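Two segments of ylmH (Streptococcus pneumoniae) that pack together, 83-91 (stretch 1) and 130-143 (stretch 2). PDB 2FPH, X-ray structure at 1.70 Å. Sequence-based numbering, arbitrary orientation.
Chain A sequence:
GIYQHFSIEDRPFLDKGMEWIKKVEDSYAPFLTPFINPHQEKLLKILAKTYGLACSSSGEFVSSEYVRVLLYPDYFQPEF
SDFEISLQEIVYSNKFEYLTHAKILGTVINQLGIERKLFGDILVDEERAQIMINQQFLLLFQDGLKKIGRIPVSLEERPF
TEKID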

# COMPACT_ATOMS: atom_id res chain seq x y z
N PHE A 83 -3.88 -9.04 2.80
CA PHE A 83 -3.34 -7.83 2.16
C PHE A 83 -1.80 -7.76 2.00
O PHE A 83 -1.23 -6.87 1.29
CB PHE A 83 -3.80 -6.56 2.91
CG PHE A 83 -5.28 -6.36 2.93
CD1 PHE A 83 -5.94 -5.82 1.84
CD2 PHE A 83 -6.04 -6.71 4.05
CE1 PHE A 83 -7.27 -5.64 1.84
CE2 PHE A 83 -7.43 -6.52 4.04
CZ PHE A 83 -8.04 -5.95 2.92
N GLU A 84 -1.11 -8.69 2.64
CA GLU A 84 0.34 -8.83 2.47
C GLU A 84 1.05 -7.49 2.77
O GLU A 84 1.88 -7.02 1.97
CB GLU A 84 0.67 -9.37 1.06
CG GLU A 84 0.19 -10.80 0.83
CD GLU A 84 0.55 -11.41 -0.50
OE1 GLU A 84 1.40 -10.90 -1.24
OE2 GLU A 84 -0.08 -12.45 -0.84
N ILE A 85 0.68 -6.88 3.89
CA ILE A 85 1.28 -5.61 4.34
C ILE A 85 2.06 -5.84 5.61
O ILE A 85 1.55 -6.49 6.54
CB ILE A 85 0.20 -4.51 4.57
CG1 ILE A 85 -0.52 -4.17 3.24
CG2 ILE A 85 0.85 -3.20 5.05
CD1 ILE A 85 -1.79 -3.38 3.43
N SER A 86 3.30 -5.33 5.64
CA SER A 86 4.19 -5.44 6.81
C SER A 86 4.36 -4.01 7.38
O SER A 86 4.42 -3.04 6.60
CB SER A 86 5.54 -5.96 6.33
OG SER A 86 6.46 -6.25 7.37
N LEU A 87 4.40 -3.86 8.69
CA LEU A 87 4.78 -2.57 9.25
C LEU A 87 6.25 -2.69 9.61
O LEU A 87 6.62 -3.60 10.35
CB LEU A 87 3.98 -2.21 10.50
CG LEU A 87 4.16 -0.88 11.24
CD1 LEU A 87 3.82 0.34 10.48
CD2 LEU A 87 3.37 -0.90 12.57
N GLN A 88 7.06 -1.74 9.15
CA GLN A 88 8.48 -1.71 9.51
C GLN A 88 8.78 -0.45 10.30
O GLN A 88 8.52 0.66 9.83
CB GLN A 88 9.37 -1.74 8.25
CG GLN A 88 9.22 -3.03 7.44
CD GLN A 88 9.76 -4.24 8.16
OE1 GLN A 88 10.95 -4.27 8.55
NE2 GLN A 88 8.92 -5.26 8.32
N GLU A 89 9.33 -0.65 11.49
CA GLU A 89 9.93 0.45 12.24
C GLU A 89 11.28 0.79 11.66
O GLU A 89 12.10 -0.10 11.39
CB GLU A 89 10.17 0.07 13.69
CG GLU A 89 10.57 1.27 14.51
CD GLU A 89 9.43 1.92 15.26
OE1 GLU A 89 8.39 1.25 15.49
OE2 GLU A 89 9.61 3.09 15.65
N ILE A 90 11.51 2.08 11.48
CA ILE A 90 12.79 2.59 10.96
C ILE A 90 13.56 2.94 12.21
O ILE A 90 13.40 4.05 12.73
CB ILE A 90 12.60 3.80 10.02
CG1 ILE A 90 11.75 3.41 8.80
CG2 ILE A 90 13.95 4.28 9.50
CD1 ILE A 90 11.36 4.55 7.86
N VAL A 91 14.32 1.96 12.71
CA VAL A 91 15.08 2.08 13.95
C VAL A 91 16.35 2.95 13.72
O VAL A 91 17.26 2.59 12.98
CB VAL A 91 15.44 0.70 14.61
CG1 VAL A 91 16.14 0.89 15.92
CG2 VAL A 91 14.14 -0.14 14.86
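Stretch 2 (130-143) QIMINQQFLLLFQD

How does stretch 2 lie on stretch 1? Its first part, 130-134, is a strand that runs antiparallel to strand 85-91, with 152° between their directions and a closest axis approach of 4.6 Å. Two residue pairs carry the ladder. S86 N donates to I133 O at 2.9 Å, and I133 N returns a bond to S86 O at 2.9 Å; Q88 N to I131 O and I131 N to Q88 O are both 2.8 Å. Between and beside them lie the non-hydrogen-bonded pairs I85 with N134, L87 with M132 and E89 with Q130, whose CA atoms are 5.0, 4.6 and 4.3 Å apart. Q135 N, just past the strand, adds a bond to E84 O at 2.9 Å. A 3-10 turn at 135-136 then leads to helix 138-143, which runs almost in the direction of strand 85-91, 6° off, at 10.8 Å.

What fills the sheet face that carries I85, L87 and E89? N134, M132 and Q130 share it. I85 has chi1 m and chi2 t, and its CG2 meets M132 CB at 4.2 Å. L87 is t, p, which brings its end nearer the partner strand, with CD1 4.2 Å from M132 CG. Beyond them the pairing becomes polar: Q130, m and t in its first two angles, sends NE2 to E89 OE1 in a nearly straight hydrogen bond of 3.0 Å. E89 meets it with chi1 t and chi2 between wells at 97°.

Why is Q88 folded as it is? Its three chi angles all lie near -60°, a compact shape that places the amide between S86 and the helix. There NE2 donates to S86 OG at 2.8 Å, while OE1 accepts from Q142 NE2 at 2.7 Å. Q142 reaches in from the helix with chi1 m and chi2 t, so one amide ties strand and helix together. L138, t and p, lies beside it, its CD1 3.3 Å from Q88 NE2. I133 is on the same sheet face as Q88; its p, t conformation sets CD1 4.0 Å from Q88 CG.

How is the turn after the strand held? N134 has chi1 t, and its OD1 accepts from Q136 N at 2.9 Å, pinning the start of the turn. A water extends this to E84, donating to N134 OD1 at 2.8 Å and to E84 OE1 at 2.5 Å. E84 itself has positive phi and psi, 54/48, with an m, t side chain.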

# COMPACT_ATOMS: atom_id res chain seq x y z
N GLN A 130 8.12 4.90 10.86
CA GLN A 130 7.68 3.61 10.35
C GLN A 130 7.31 3.71 8.89
O GLN A 130 7.01 4.77 8.39
CB GLN A 130 6.47 3.06 11.10
CG GLN A 130 6.77 2.79 12.59
CD GLN A 130 5.51 2.53 13.38
OE1 GLN A 130 4.40 2.88 12.92
NE2 GLN A 130 5.65 1.90 14.55
N ILE A 131 7.32 2.57 8.21
CA ILE A 131 6.76 2.46 6.86
C ILE A 131 5.96 1.17 6.68
O ILE A 131 6.37 0.14 7.24
CB ILE A 131 7.93 2.61 5.83
CG1 ILE A 131 7.40 2.66 4.41
CG2 ILE A 131 9.02 1.51 6.06
CD1 ILE A 131 8.40 2.94 3.41
N MET A 132 4.81 1.27 5.99
CA MET A 132 3.95 0.16 5.62
C MET A 132 4.39 -0.30 4.23
O MET A 132 4.44 0.53 3.30
CB MET A 132 2.49 0.65 5.56
CG MET A 132 2.06 1.30 6.84
SD MET A 132 0.25 1.59 7.01
CE MET A 132 0.11 1.38 8.69
N ILE A 133 4.80 -1.55 4.10
CA ILE A 133 5.30 -2.09 2.82
C ILE A 133 4.59 -3.32 2.35
O ILE A 133 3.95 -4.00 3.12
CB ILE A 133 6.80 -2.42 2.93
CG1 ILE A 133 7.03 -3.60 3.90
CG2 ILE A 133 7.58 -1.15 3.32
CD1 ILE A 133 8.37 -4.23 3.71
N ASN A 134 4.70 -3.58 1.06
CA ASN A 134 4.24 -4.84 0.44
C ASN A 134 5.23 -5.91 0.92
O ASN A 134 6.39 -5.79 0.69
CB ASN A 134 4.31 -4.64 -1.06
CG ASN A 134 4.05 -5.91 -1.87
OD1 ASN A 134 4.22 -7.03 -1.39
ND2 ASN A 134 3.55 -5.72 -3.10
N GLN A 135 4.75 -6.93 1.66
CA GLN A 135 5.66 -7.84 2.37
C GLN A 135 6.41 -8.73 1.41
O GLN A 135 7.35 -9.39 1.79
CB GLN A 135 4.88 -8.80 3.28
CG GLN A 135 3.97 -8.22 4.37
CD GLN A 135 3.46 -9.32 5.33
OE1 GLN A 135 3.39 -9.14 6.59
NE2 GLN A 135 3.12 -10.48 4.73
N GLN A 136 5.93 -8.84 0.17
CA GLN A 136 6.69 -9.53 -0.87
C GLN A 136 8.07 -8.90 -1.10
O GLN A 136 9.01 -9.59 -1.55
CB GLN A 136 5.85 -9.58 -2.19
CG GLN A 136 6.20 -10.71 -3.11
CD GLN A 136 5.18 -10.88 -4.22
OE1 GLN A 136 5.49 -10.68 -5.40
NE2 GLN A 136 3.96 -11.20 -3.86
N PHE A 137 8.22 -7.63 -0.74
CA PHE A 137 9.44 -6.85 -0.95
C PHE A 137 10.16 -6.58 0.40
O PHE A 137 10.94 -5.70 0.53
CB PHE A 137 9.05 -5.59 -1.75
CG PHE A 137 8.60 -5.92 -3.13
CD1 PHE A 137 9.54 -6.19 -4.13
CD2 PHE A 137 7.26 -6.06 -3.44
CE1 PHE A 137 9.12 -6.51 -5.42
CE2 PHE A 137 6.84 -6.39 -4.72
CZ PHE A 137 7.77 -6.61 -5.71
N LEU A 138 9.91 -7.42 1.41
CA LEU A 138 10.54 -7.22 2.74
C LEU A 138 12.09 -7.14 2.67
O LEU A 138 12.72 -6.26 3.28
CB LEU A 138 10.11 -8.35 3.68
CG LEU A 138 10.70 -8.29 5.10
CD1 LEU A 138 10.19 -7.08 5.82
CD2 LEU A 138 10.33 -9.53 5.83
N LEU A 139 12.71 -8.04 1.91
CA LEU A 139 14.16 -8.03 1.79
C LEU A 139 14.66 -6.81 1.06
O LEU A 139 15.60 -6.20 1.48
CB LEU A 139 14.67 -9.28 1.09
CG LEU A 139 14.71 -10.56 1.92
CD1 LEU A 139 15.71 -11.52 1.28
CD2 LEU A 139 15.09 -10.29 3.32
N LEU A 140 14.01 -6.41 -0.01
CA LEU A 140 14.37 -5.20 -0.68
C LEU A 140 14.46 -4.06 0.34
O LEU A 140 15.43 -3.33 0.35
CB LEU A 140 13.36 -4.94 -1.79
CG LEU A 140 13.50 -3.73 -2.71
CD1 LEU A 140 13.42 -2.45 -1.95
CD2 LEU A 140 14.78 -3.80 -3.53
N PHE A 141 13.47 -3.90 1.22
CA PHE A 141 13.53 -2.83 2.22
C PHE A 141 14.47 -3.07 3.35
O PHE A 141 15.24 -2.18 3.70
CB PHE A 141 12.11 -2.56 2.79
CG PHE A 141 11.27 -1.75 1.90
CD1 PHE A 141 10.43 -2.35 0.98
CD2 PHE A 141 11.23 -0.36 2.03
CE1 PHE A 141 9.61 -1.57 0.12
CE2 PHE A 141 10.40 0.38 1.19
CZ PHE A 141 9.61 -0.23 0.26
N GLN A 142 14.40 -4.24 3.97
CA GLN A 142 15.25 -4.51 5.13
C GLN A 142 16.74 -4.48 4.72
O GLN A 142 17.58 -3.95 5.45
CB GLN A 142 14.87 -5.83 5.81
CG GLN A 142 13.56 -5.72 6.58
CD GLN A 142 13.34 -6.81 7.59
OE1 GLN A 142 13.93 -7.90 7.50
NE2 GLN A 142 12.45 -6.54 8.57
N ASP A 143 17.09 -5.08 3.58
CA ASP A 143 18.51 -5.10 3.21
C ASP A 143 18.96 -3.84 2.45
O ASP A 143 20.14 -3.53 2.44
CB ASP A 143 18.86 -6.38 2.41
CG ASP A 143 18.72 -7.64 3.24
OD1 ASP A 143 18.88 -7.56 4.48
OD2 ASP A 143 18.41 -8.76 2.75
O HOH W 1 2.04 -8.65 -2.07